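Local coordinates for protein YrdA (Escherichia coli, PDB 3TIO) that binds zinc and belongs to the gamma-class carbonic anhydrase family, forming a trimer of left-handed beta-helices, although its own enzymatic role is not firmly established, at residues S127-G138 / Y141-L152. The protein carries 1 engineered substitution. Sequence-based numbering, arbitrary orientation.
Sequences SLVPQNKRLESG and YLGSPVKQIRPL
Leu128 is gripped by backbone bonds on both sides, its N giving a hydrogen bond to Gly143 O (2.9 Å) and its O receiving one from Val146 N, while at the far end of the coil Leu152 N donates to Gly138 O (170° at the hydrogen). Between these bonds the Tyr141 side chain carries much of the packing. Leu135 CD2 lies over one face of the Tyr141 ring, 3.7 Å from its centroid in a CH-pi contact, and Gln148 CA backs the opposite face; the two restrict the turning of the ring. With chi1 at -78°, CG beside the backbone N, the ring reaches across to the residue just past strand 134-135, Tyr141 OH accepting the backbone N-H of Glu136 (N to OH 2.9 Å). Gln148 NE2 donates to the same oxygen and a water lies 2.7 Å from Tyr141 OH, so three partners hold the hydroxyl in place. Val146 forms the other apolar centre: CG1 presses against Ser127 CB at a tight 3.4 Å, and CG2 meets the bent end of Lys133. Beside it, Pro130 CG abuts Pro145 CB, the two side chains crossing at about a right angle next to the cis peptide that precedes Pro145. Ser127 OG takes a weak bond from Gly143 N but is also bonded to Gly124 O. Leu128 packs on Ala125 of a second subunit. The whole illustrates how a left-handed beta-helix of hexapeptide repeats can end: the third sheet's last parallel strand, 139-143, turns back into antiparallel 146-151, beside final strands 128-129 and 134-135 of the other sheets, before C-terminal helix 154-176.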
ATOM      1  N   SER A 127       7.540   5.388   8.905  1.00 10.11           N
ATOM      2  CA  SER A 127       8.246   6.659   8.864  1.00 10.73           C
ATOM      3  C   SER A 127       8.174   7.315   7.496  1.00  9.22           C
ATOM      4  O   SER A 127       7.861   6.666   6.498  1.00  9.51           O
ATOM      5  CB  SER A 127       9.721   6.454   9.220  1.00 13.15           C
ATOM      6  OG  SER A 127       9.878   6.010  10.554  1.00 14.73           O
ATOM      7  N   LEU A 128       8.457   8.612   7.463  1.00  9.83           N
ATOM      8  CA  LEU A 128       8.490   9.349   6.213  1.00 10.06           C
ATOM      9  C   LEU A 128       9.780  10.156   6.182  1.00 11.37           C
ATOM     10  O   LEU A 128      10.043  10.969   7.076  1.00 11.63           O
ATOM     11  CB  LEU A 128       7.279  10.277   6.072  1.00 12.67           C
ATOM     12  CG  LEU A 128       7.208  10.972   4.705  1.00 13.92           C
ATOM     13  CD1 LEU A 128       5.760  11.279   4.355  1.00 16.35           C
ATOM     14  CD2 LEU A 128       8.053  12.234   4.710  1.00 15.43           C
ATOM     15  N   VAL A 129      10.597   9.901   5.167  1.00 10.72           N
ATOM     16  CA  VAL A 129      11.862  10.606   4.993  1.00 11.23           C
ATOM     17  C   VAL A 129      11.653  11.652   3.904  1.00 12.77           C
ATOM     18  O   VAL A 129      11.458  11.313   2.729  1.00 13.17           O
ATOM     19  CB  VAL A 129      12.992   9.642   4.567  1.00 11.28           C
ATOM     20  CG1 VAL A 129      14.305  10.407   4.422  1.00 12.30           C
ATOM     21  CG2 VAL A 129      13.132   8.522   5.589  1.00 12.65           C
ATOM     22  N   PRO A 130      11.682  12.940   4.281  1.00 14.26           N
ATOM     23  CA  PRO A 130      11.492  14.068   3.360  1.00 15.26           C
ATOM     24  C   PRO A 130      12.492  14.116   2.210  1.00 14.99           C
ATOM     25  O   PRO A 130      13.567  13.523   2.277  1.00 14.06           O
ATOM     26  CB  PRO A 130      11.627  15.288   4.272  1.00 16.66           C
ATOM     27  CG  PRO A 130      11.215  14.773   5.610  1.00 17.54           C
ATOM     28  CD  PRO A 130      11.881  13.425   5.657  1.00 15.72           C
ATOM     29  N   GLN A 131      12.132  14.846   1.158  1.00 15.44           N
ATOM     30  CA  GLN A 131      13.001  14.988  -0.000  1.00 16.87           C
ATOM     31  C   GLN A 131      14.355  15.570   0.395  1.00 16.21           C
ATOM     32  O   GLN A 131      14.437  16.487   1.217  1.00 17.49           O
ATOM     33  CB  GLN A 131      12.353  15.897  -1.048  1.00 20.16           C
ATOM     34  CG  GLN A 131      11.039  15.379  -1.606  1.00 25.67           C
ATOM     35  CD  GLN A 131      10.472  16.284  -2.685  1.00 29.13           C
ATOM     36  OE1 GLN A 131      11.105  16.513  -3.716  1.00 31.83           O
ATOM     37  NE2 GLN A 131       9.273  16.806  -2.450  1.00 31.87           N
ATOM     38  N   ASN A 132      15.411  15.014  -0.189  1.00 16.20           N
ATOM     39  CA  ASN A 132      16.777  15.463   0.048  1.00 17.02           C
ATOM     40  C   ASN A 132      17.309  15.347   1.470  1.00 16.86           C
ATOM     41  O   ASN A 132      18.373  15.888   1.770  1.00 18.52           O
ATOM     42  CB  ASN A 132      16.933  16.910  -0.421  1.00 19.52           C
ATOM     43  CG  ASN A 132      16.623  17.077  -1.893  1.00 21.26           C
ATOM     44  OD1 ASN A 132      17.210  16.409  -2.741  1.00 23.88           O
ATOM     45  ND2 ASN A 132      15.696  17.975  -2.204  1.00 23.60           N
ATOM     46  N   LYS A 133      16.598  14.658   2.355  1.00 15.21           N
ATOM     47  CA  LYS A 133      17.100  14.527   3.718  1.00 16.79           C
ATOM     48  C   LYS A 133      18.181  13.450   3.790  1.00 16.95           C
ATOM     49  O   LYS A 133      18.029  12.366   3.226  1.00 16.33           O
ATOM     50  CB  LYS A 133      15.972  14.188   4.698  1.00 17.84           C
ATOM     51  CG  LYS A 133      16.446  14.133   6.151  1.00 21.57           C
ATOM     52  CD  LYS A 133      15.294  13.992   7.131  1.00 23.19           C
ATOM     53  CE  LYS A 133      15.799  13.968   8.571  1.00 25.51           C
ATOM     54  NZ  LYS A 133      16.511  15.225   8.947  1.00 25.45           N
ATOM     55  N   ARG A 134      19.277  13.760   4.475  1.00 16.15           N
ATOM     56  CA  ARG A 134      20.373  12.814   4.631  1.00 15.73           C
ATOM     57  C   ARG A 134      20.303  12.179   6.017  1.00 15.93           C
ATOM     58  O   ARG A 134      20.203  12.880   7.025  1.00 17.16           O
ATOM     59  CB  ARG A 134      21.723  13.524   4.453  1.00 17.08           C
ATOM     60  CG  ARG A 134      22.937  12.660   4.795  1.00 18.69           C
ATOM     61  CD  ARG A 134      24.236  13.441   4.653  1.00 19.92           C
ATOM     62  NE  ARG A 134      24.607  13.651   3.257  1.00 21.84           N
ATOM     63  CZ  ARG A 134      25.169  12.725   2.484  1.00 23.98           C
ATOM     64  NH1 ARG A 134      25.432  11.521   2.969  1.00 26.05           N
ATOM     65  NH2 ARG A 134      25.468  13.006   1.223  1.00 24.96           N
ATOM     66  N   LEU A 135      20.343  10.851   6.063  1.00 14.72           N
ATOM     67  CA  LEU A 135      20.299  10.136   7.332  1.00 15.99           C
ATOM     68  C   LEU A 135      21.700   9.640   7.673  1.00 16.29           C
ATOM     69  O   LEU A 135      22.273   8.813   6.960  1.00 15.72           O
ATOM     70  CB  LEU A 135      19.319   8.959   7.258  1.00 14.30           C
ATOM     71  CG  LEU A 135      17.887   9.293   6.821  1.00 16.31           C
ATOM     72  CD1 LEU A 135      16.975   8.113   7.141  1.00 15.52           C
ATOM     73  CD2 LEU A 135      17.392  10.546   7.526  1.00 17.22           C
ATOM     74  N   GLU A 136      22.239  10.168   8.766  1.00 17.85           N
ATOM     75  CA  GLU A 136      23.578   9.836   9.234  1.00 20.03           C
ATOM     76  C   GLU A 136      23.759   8.377   9.636  1.00 18.09           C
ATOM     77  O   GLU A 136      22.923   7.793  10.324  1.00 16.60           O
ATOM     78  CB  GLU A 136      23.939  10.743  10.410  1.00 22.83           C
ATOM     79  CG  GLU A 136      24.002  12.216  10.041  1.00 28.53           C
ATOM     80  CD  GLU A 136      23.969  13.123  11.255  1.00 31.89           C
ATOM     81  OE1 GLU A 136      24.764  12.895  12.191  1.00 32.87           O
ATOM     82  OE2 GLU A 136      23.151  14.067  11.268  1.00 34.67           O
ATOM     83  N   SER A 137      24.881   7.808   9.204  1.00 16.56           N
ATOM     84  CA  SER A 137      25.228   6.424   9.485  1.00 17.67           C
ATOM     85  C   SER A 137      25.265   6.087  10.975  1.00 16.49           C
ATOM     86  O   SER A 137      25.683   6.900  11.801  1.00 17.29           O
ATOM     87  CB  SER A 137      26.589   6.108   8.860  1.00 18.61           C
ATOM     88  OG  SER A 137      27.017   4.804   9.197  1.00 18.88           O
ATOM     89  N   GLY A 138      24.811   4.882  11.306  1.00 16.26           N
ATOM     90  CA  GLY A 138      24.833   4.422  12.683  1.00 16.39           C
ATOM     91  C   GLY A 138      23.743   4.915  13.612  1.00 17.13           C
ATOM     92  O   GLY A 138      23.891   4.831  14.831  1.00 17.40           O
ATOM     93  N   TYR A 141      16.283   6.223  13.002  1.00 12.94           N
ATOM     94  CA  TYR A 141      15.422   7.331  12.610  1.00 14.57           C
ATOM     95  C   TYR A 141      13.976   6.854  12.689  1.00 13.14           C
ATOM     96  O   TYR A 141      13.666   5.738  12.281  1.00 13.07           O
ATOM     97  CB  TYR A 141      15.745   7.797  11.187  1.00 14.38           C
ATOM     98  CG  TYR A 141      16.979   8.667  11.088  1.00 15.85           C
ATOM     99  CD1 TYR A 141      18.258   8.109  11.099  1.00 17.01           C
ATOM    100  CD2 TYR A 141      16.867  10.053  10.992  1.00 16.57           C
ATOM    101  CE1 TYR A 141      19.398   8.918  11.015  1.00 17.69           C
ATOM    102  CE2 TYR A 141      17.995  10.870  10.909  1.00 18.70           C
ATOM    103  CZ  TYR A 141      19.255  10.295  10.921  1.00 17.47           C
ATOM    104  OH  TYR A 141      20.367  11.104  10.841  1.00 21.34           O
ATOM    105  N   LEU A 142      13.096   7.698  13.222  1.00 14.44           N
ATOM    106  CA  LEU A 142      11.681   7.349  13.378  1.00 15.86           C
ATOM    107  C   LEU A 142      10.804   8.584  13.232  1.00 14.80           C
ATOM    108  O   LEU A 142      11.223   9.689  13.567  1.00 14.38           O
ATOM    109  CB  LEU A 142      11.424   6.773  14.776  1.00 19.67           C
ATOM    110  CG  LEU A 142      12.289   5.656  15.362  1.00 24.01           C
ATOM    111  CD1 LEU A 142      12.014   5.543  16.853  1.00 25.67           C
ATOM    112  CD2 LEU A 142      11.997   4.348  14.665  1.00 25.37           C
ATOM    113  N   GLY A 143       9.584   8.393  12.737  1.00 13.70           N
ATOM    114  CA  GLY A 143       8.667   9.513  12.619  1.00 13.54           C
ATOM    115  C   GLY A 143       8.267   9.963  11.231  1.00 15.44           C
ATOM    116  O   GLY A 143       8.808   9.512  10.225  1.00 13.32           O
ATOM    117  N   SER A 144       7.294  10.867  11.194  1.00 16.64           N
ATOM    118  CA  SER A 144       6.793  11.422   9.945  1.00 16.73           C
ATOM    119  C   SER A 144       6.629  12.930  10.114  1.00 16.91           C
ATOM    120  O   SER A 144       5.610  13.393  10.622  1.00 17.25           O
ATOM    121  CB  SER A 144       5.447  10.788   9.588  1.00 17.20           C
ATOM    122  OG  SER A 144       4.939  11.327   8.380  1.00 18.59           O
ATOM    123  N   PRO A 145       7.641  13.714   9.706  1.00 16.35           N
ATOM    124  CA  PRO A 145       8.902  13.266   9.110  1.00 15.80           C
ATOM    125  C   PRO A 145       9.830  12.672  10.163  1.00 15.22           C
ATOM    126  O   PRO A 145       9.665  12.918  11.360  1.00 16.06           O
ATOM    127  CB  PRO A 145       9.461  14.543   8.503  1.00 17.05           C
ATOM    128  CG  PRO A 145       9.038  15.571   9.503  1.00 17.08           C
ATOM    129  CD  PRO A 145       7.599  15.186   9.776  1.00 17.07           C
ATOM    130  N   VAL A 146      10.815  11.901   9.717  1.00 15.27           N
ATOM    131  CA  VAL A 146      11.742  11.273  10.647  1.00 14.82           C
ATOM    132  C   VAL A 146      12.620  12.246  11.412  1.00 15.44           C
ATOM    133  O   VAL A 146      12.931  13.340  10.943  1.00 15.45           O
ATOM    134  CB  VAL A 146      12.691  10.270   9.940  1.00 14.08           C
ATOM    135  CG1 VAL A 146      11.904   9.094   9.402  1.00 13.62           C
ATOM    136  CG2 VAL A 146      13.461  10.968   8.827  1.00 13.63           C
ATOM    137  N   LYS A 147      13.004  11.817  12.606  1.00 17.12           N
ATOM    138  CA  LYS A 147      13.893  12.572  13.472  1.00 18.33           C
ATOM    139  C   LYS A 147      14.963  11.574  13.886  1.00 17.12           C
ATOM    140  O   LYS A 147      14.694  10.373  13.972  1.00 16.17           O
ATOM    141  CB  LYS A 147      13.161  13.070  14.723  1.00 21.84           C
ATOM    142  CG  LYS A 147      12.122  14.147  14.473  1.00 26.51           C
ATOM    143  CD  LYS A 147      11.486  14.596  15.780  1.00 30.20           C
ATOM    144  CE  LYS A 147      10.496  15.727  15.560  1.00 32.50           C
ATOM    145  NZ  LYS A 147       9.900  16.197  16.843  1.00 34.59           N
ATOM    146  N   GLN A 148      16.174  12.066  14.118  1.00 17.34           N
ATOM    147  CA  GLN A 148      17.262  11.206  14.556  1.00 17.95           C
ATOM    148  C   GLN A 148      16.943  10.899  16.016  1.00 18.89           C
ATOM    149  O   GLN A 148      16.871  11.806  16.845  1.00 20.51           O
ATOM    150  CB  GLN A 148      18.594  11.946  14.445  1.00 18.86           C
ATOM    151  CG  GLN A 148      19.815  11.063  14.633  1.00 19.39           C
ATOM    152  CD  GLN A 148      21.110  11.824  14.450  1.00 21.45           C
ATOM    153  OE1 GLN A 148      21.498  12.624  15.301  1.00 23.77           O
ATOM    154  NE2 GLN A 148      21.781  11.587  13.332  1.00 22.80           N
ATOM    155  N   ILE A 149      16.736   9.624  16.325  1.00 17.37           N
ATOM    156  CA  ILE A 149      16.385   9.224  17.682  1.00 18.91           C
ATOM    157  C   ILE A 149      17.578   8.940  18.586  1.00 19.89           C
ATOM    158  O   ILE A 149      17.712   9.539  19.656  1.00 19.39           O
ATOM    159  CB  ILE A 149      15.482   7.970  17.665  1.00 19.51           C
ATOM    160  CG1 ILE A 149      14.275   8.209  16.756  1.00 19.79           C
ATOM    161  CG2 ILE A 149      15.014   7.638  19.078  1.00 21.42           C
ATOM    162  CD1 ILE A 149      13.390   9.362  17.193  1.00 19.98           C
ATOM    163  N   ARG A 150      18.442   8.031  18.153  1.00 17.93           N
ATOM    164  CA  ARG A 150      19.598   7.650  18.954  1.00 19.34           C
ATOM    165  C   ARG A 150      20.547   6.791  18.133  1.00 19.43           C
ATOM    166  O   ARG A 150      20.192   6.313  17.055  1.00 18.17           O
ATOM    167  CB  ARG A 150      19.135   6.833  20.158  1.00 20.10           C
ATOM    168  CG  ARG A 150      18.427   5.538  19.763  1.00 21.40           C
ATOM    169  CD  ARG A 150      18.074   4.688  20.971  1.00 21.37           C
ATOM    170  NE  ARG A 150      17.309   3.497  20.608  1.00 21.74           N
ATOM    171  CZ  ARG A 150      17.785   2.481  19.895  1.00 22.04           C
ATOM    172  NH1 ARG A 150      19.039   2.498  19.457  1.00 22.71           N
ATOM    173  NH2 ARG A 150      17.007   1.443  19.623  1.00 22.46           N
ATOM    174  N   PRO A 151      21.774   6.587  18.630  1.00 18.26           N
ATOM    175  CA  PRO A 151      22.728   5.759  17.891  1.00 18.17           C
ATOM    176  C   PRO A 151      22.295   4.302  18.006  1.00 18.03           C
ATOM    177  O   PRO A 151      21.665   3.915  18.992  1.00 18.16           O
ATOM    178  CB  PRO A 151      24.049   6.007  18.623  1.00 19.54           C
ATOM    179  CG  PRO A 151      23.869   7.368  19.220  1.00 18.55           C
ATOM    180  CD  PRO A 151      22.450   7.316  19.718  1.00 18.90           C
ATOM    181  N   LEU A 152      22.618   3.497  17.001  1.00 18.26           N
ATOM    182  CA  LEU A 152      22.275   2.083  17.037  1.00 18.76           C
ATOM    183  C   LEU A 152      23.282   1.376  17.936  1.00 19.26           C
ATOM    184  O   LEU A 152      24.452   1.756  17.977  1.00 19.37           O
ATOM    185  CB  LEU A 152      22.349   1.475  15.637  1.00 18.30           C
ATOM    186  CG  LEU A 152      21.383   2.007  14.579  1.00 19.02           C
ATOM    187  CD1 LEU A 152      21.620   1.274  13.269  1.00 18.19           C
ATOM    188  CD2 LEU A 152      19.951   1.817  15.050  1.00 20.59           C
TER
HETATM  189  O   HOH W   1      19.684  13.750  10.911  1.00 30.56           O